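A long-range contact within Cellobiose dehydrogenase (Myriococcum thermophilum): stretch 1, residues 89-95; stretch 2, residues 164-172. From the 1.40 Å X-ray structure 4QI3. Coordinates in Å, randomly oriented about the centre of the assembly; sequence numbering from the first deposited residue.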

# COMPACT_ATOMS: atom_id res chain seq x y z
N VAL A 89 13.25 -2.96 0.71
CA VAL A 89 11.85 -3.24 0.44
C VAL A 89 11.53 -2.90 -1.01
O VAL A 89 11.80 -1.79 -1.48
CB VAL A 89 10.90 -2.49 1.39
CG1 VAL A 89 9.44 -2.82 1.07
CG2 VAL A 89 11.22 -2.88 2.83
N TYR A 90 10.97 -3.88 -1.72
CA TYR A 90 10.56 -3.68 -3.10
C TYR A 90 9.06 -3.54 -3.20
O TYR A 90 8.32 -4.03 -2.34
CB TYR A 90 10.99 -4.87 -3.95
CG TYR A 90 12.47 -5.03 -4.08
CD1 TYR A 90 13.19 -5.76 -3.15
CD2 TYR A 90 13.16 -4.45 -5.13
CE1 TYR A 90 14.55 -5.91 -3.26
CE2 TYR A 90 14.52 -4.60 -5.25
CZ TYR A 90 15.21 -5.33 -4.31
OH TYR A 90 16.58 -5.50 -4.42
N THR A 91 8.60 -2.86 -4.24
CA THR A 91 7.18 -2.86 -4.59
C THR A 91 6.98 -3.21 -6.05
O THR A 91 7.90 -3.06 -6.88
CB THR A 91 6.50 -1.51 -4.28
OG1 THR A 91 7.12 -0.46 -5.03
CG2 THR A 91 6.60 -1.19 -2.79
N SER A 92 5.78 -3.68 -6.38
CA SER A 92 5.38 -3.87 -7.76
C SER A 92 3.94 -3.43 -7.89
O SER A 92 3.10 -3.84 -7.11
CB SER A 92 5.50 -5.34 -8.16
OG SER A 92 5.05 -5.55 -9.49
N LEU A 93 3.67 -2.56 -8.87
CA LEU A 93 2.31 -2.14 -9.19
C LEU A 93 1.69 -3.17 -10.14
O LEU A 93 2.24 -3.47 -11.20
CB LEU A 93 2.32 -0.74 -9.83
CG LEU A 93 2.75 0.39 -8.89
CD1 LEU A 93 3.16 1.65 -9.65
CD2 LEU A 93 1.58 0.71 -7.98
N ARG A 94 0.54 -3.69 -9.75
CA ARG A 94 -0.02 -4.86 -10.42
C ARG A 94 -1.49 -4.64 -10.75
O ARG A 94 -2.10 -3.71 -10.23
CB ARG A 94 0.15 -6.11 -9.54
CG ARG A 94 1.59 -6.57 -9.39
CD ARG A 94 2.03 -7.45 -10.53
NE ARG A 94 3.48 -7.54 -10.64
CZ ARG A 94 4.10 -8.40 -11.44
NH1 ARG A 94 3.38 -9.28 -12.14
NH2 ARG A 94 5.42 -8.41 -11.51
N PHE A 95 -2.05 -5.48 -11.60
CA PHE A 95 -3.46 -5.34 -11.98
C PHE A 95 -3.98 -6.70 -12.42
O PHE A 95 -3.30 -7.43 -13.14
CB PHE A 95 -3.60 -4.32 -13.12
CG PHE A 95 -4.99 -3.75 -13.29
CD1 PHE A 95 -5.33 -2.54 -12.69
CD2 PHE A 95 -5.94 -4.40 -14.07
CE1 PHE A 95 -6.60 -1.99 -12.86
CE2 PHE A 95 -7.21 -3.87 -14.23
CZ PHE A 95 -7.54 -2.66 -13.63
N ASN A 164 11.97 -14.60 -7.89
CA ASN A 164 12.69 -13.46 -8.47
C ASN A 164 12.57 -12.20 -7.61
O ASN A 164 12.16 -11.16 -8.11
CB ASN A 164 12.19 -13.16 -9.88
CG ASN A 164 12.30 -14.34 -10.82
OD1 ASN A 164 13.34 -15.01 -10.86
ND2 ASN A 164 11.24 -14.61 -11.58
N PRO A 165 12.93 -12.30 -6.31
CA PRO A 165 12.60 -11.21 -5.38
C PRO A 165 13.39 -9.92 -5.57
O PRO A 165 13.05 -8.91 -4.95
CB PRO A 165 12.89 -11.82 -4.01
CG PRO A 165 13.95 -12.82 -4.28
CD PRO A 165 13.61 -13.41 -5.62
N THR A 166 14.43 -9.94 -6.40
CA THR A 166 15.18 -8.72 -6.67
C THR A 166 14.71 -8.03 -7.96
O THR A 166 15.27 -7.02 -8.36
CB THR A 166 16.70 -8.97 -6.73
OG1 THR A 166 17.02 -9.81 -7.84
CG2 THR A 166 17.17 -9.63 -5.44
N CYS A 167 13.67 -8.58 -8.59
CA CYS A 167 13.15 -8.03 -9.84
C CYS A 167 11.64 -7.89 -9.80
O CYS A 167 10.91 -8.83 -10.14
CB CYS A 167 13.56 -8.90 -11.03
SG CYS A 167 13.00 -8.27 -12.64
N PRO A 168 11.15 -6.71 -9.39
CA PRO A 168 9.71 -6.46 -9.23
C PRO A 168 8.88 -6.82 -10.46
O PRO A 168 7.75 -7.31 -10.31
CB PRO A 168 9.65 -4.95 -8.96
CG PRO A 168 10.97 -4.64 -8.32
CD PRO A 168 11.96 -5.53 -9.02
N GLU A 169 9.42 -6.59 -11.65
CA GLU A 169 8.65 -6.80 -12.88
C GLU A 169 8.51 -8.27 -13.26
O GLU A 169 7.73 -8.61 -14.14
CB GLU A 169 9.27 -6.02 -14.04
CG GLU A 169 9.49 -4.55 -13.74
CD GLU A 169 8.76 -3.64 -14.71
OE1 GLU A 169 8.48 -4.09 -15.85
OE2 GLU A 169 8.47 -2.48 -14.33
N GLN A 170 9.27 -9.14 -12.59
CA GLN A 170 9.30 -10.54 -12.95
C GLN A 170 8.98 -11.47 -11.79
O GLN A 170 9.22 -12.68 -11.87
CB GLN A 170 10.67 -10.92 -13.54
CG GLN A 170 10.96 -10.29 -14.89
CD GLN A 170 12.29 -10.74 -15.45
OE1 GLN A 170 13.08 -11.40 -14.77
NE2 GLN A 170 12.55 -10.39 -16.70
N ILE A 171 8.44 -10.92 -10.70
CA ILE A 171 8.12 -11.75 -9.55
C ILE A 171 7.05 -12.78 -9.87
O ILE A 171 6.19 -12.58 -10.73
CB ILE A 171 7.67 -10.94 -8.31
CG1 ILE A 171 6.49 -10.02 -8.63
CG2 ILE A 171 8.86 -10.20 -7.69
CD1 ILE A 171 5.76 -9.50 -7.38
N THR A 172 7.14 -13.91 -9.18
CA THR A 172 6.05 -14.88 -9.18
C THR A 172 5.55 -15.03 -7.75
O THR A 172 6.32 -14.90 -6.78
CB THR A 172 6.51 -16.24 -9.72
OG1 THR A 172 7.64 -16.68 -8.95
CG2 THR A 172 6.92 -16.13 -11.19
O HOH W 1 5.69 -11.03 -13.03

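The contact between these two stretches of cellobiose dehydrogenase illustrates how an irregular loop can be held against a β-strand by side chains reaching for backbone carbonyls, with a proline at the centre. Stretch 1 is extended throughout, whereas stretch 2 has no regular helix or strand and opens with a type I turn from Asn164 to Cys167, closed by a 3.0 Å hydrogen bond from Cys167 N to Asn164 O. The nearest CA atoms across the stretches are those of Ser92 and Pro168, 5.3 Å apart.

Strand alternation sets the pattern: Tyr90 and Ser92 direct their CA-to-CB bonds toward the loop, while that of Thr91 points away. Thr91 nevertheless contributes through its backbone, its O lying 3.3 Å from Pro168 CB. One face of the Tyr90 ring is covered by the turn, with Pro165 O 3.6 Å from Tyr90 CD1; the proline ring adds an apolar contact, Tyr90 CD2 to Pro168 CG at 3.9 Å.

The shortest hydrogen bond between the stretches comes from Arg94. Its CA-to-CB bond points sideways, but the long side chain brings the guanidinium to the loop, where Arg94 NH2 donates a 2.8 Å hydrogen bond to Pro168 O, an acceptor lying near the guanidinium plane. Within the strand, Arg94 NE donates to Ser92 OG at 2.8 Å, a nearly straight bond that ties the group to its own strand. The other terminal nitrogen, Arg94 NH1, donates to a water at 3.0 Å, which in turn donates to Ile171 O at 2.8 Å, so the same side chain reaches a second loop carbonyl indirectly.

Ile171 lies beside this network: its CG1 is 3.5 Å from Arg94 NH2, a van der Waals contact, and its CD1 is 4.2 Å from Ser92 CB. The contact buries 348 Å², both sides summed, and Pro168 meets Tyr90, Thr91, Ser92 and Arg94.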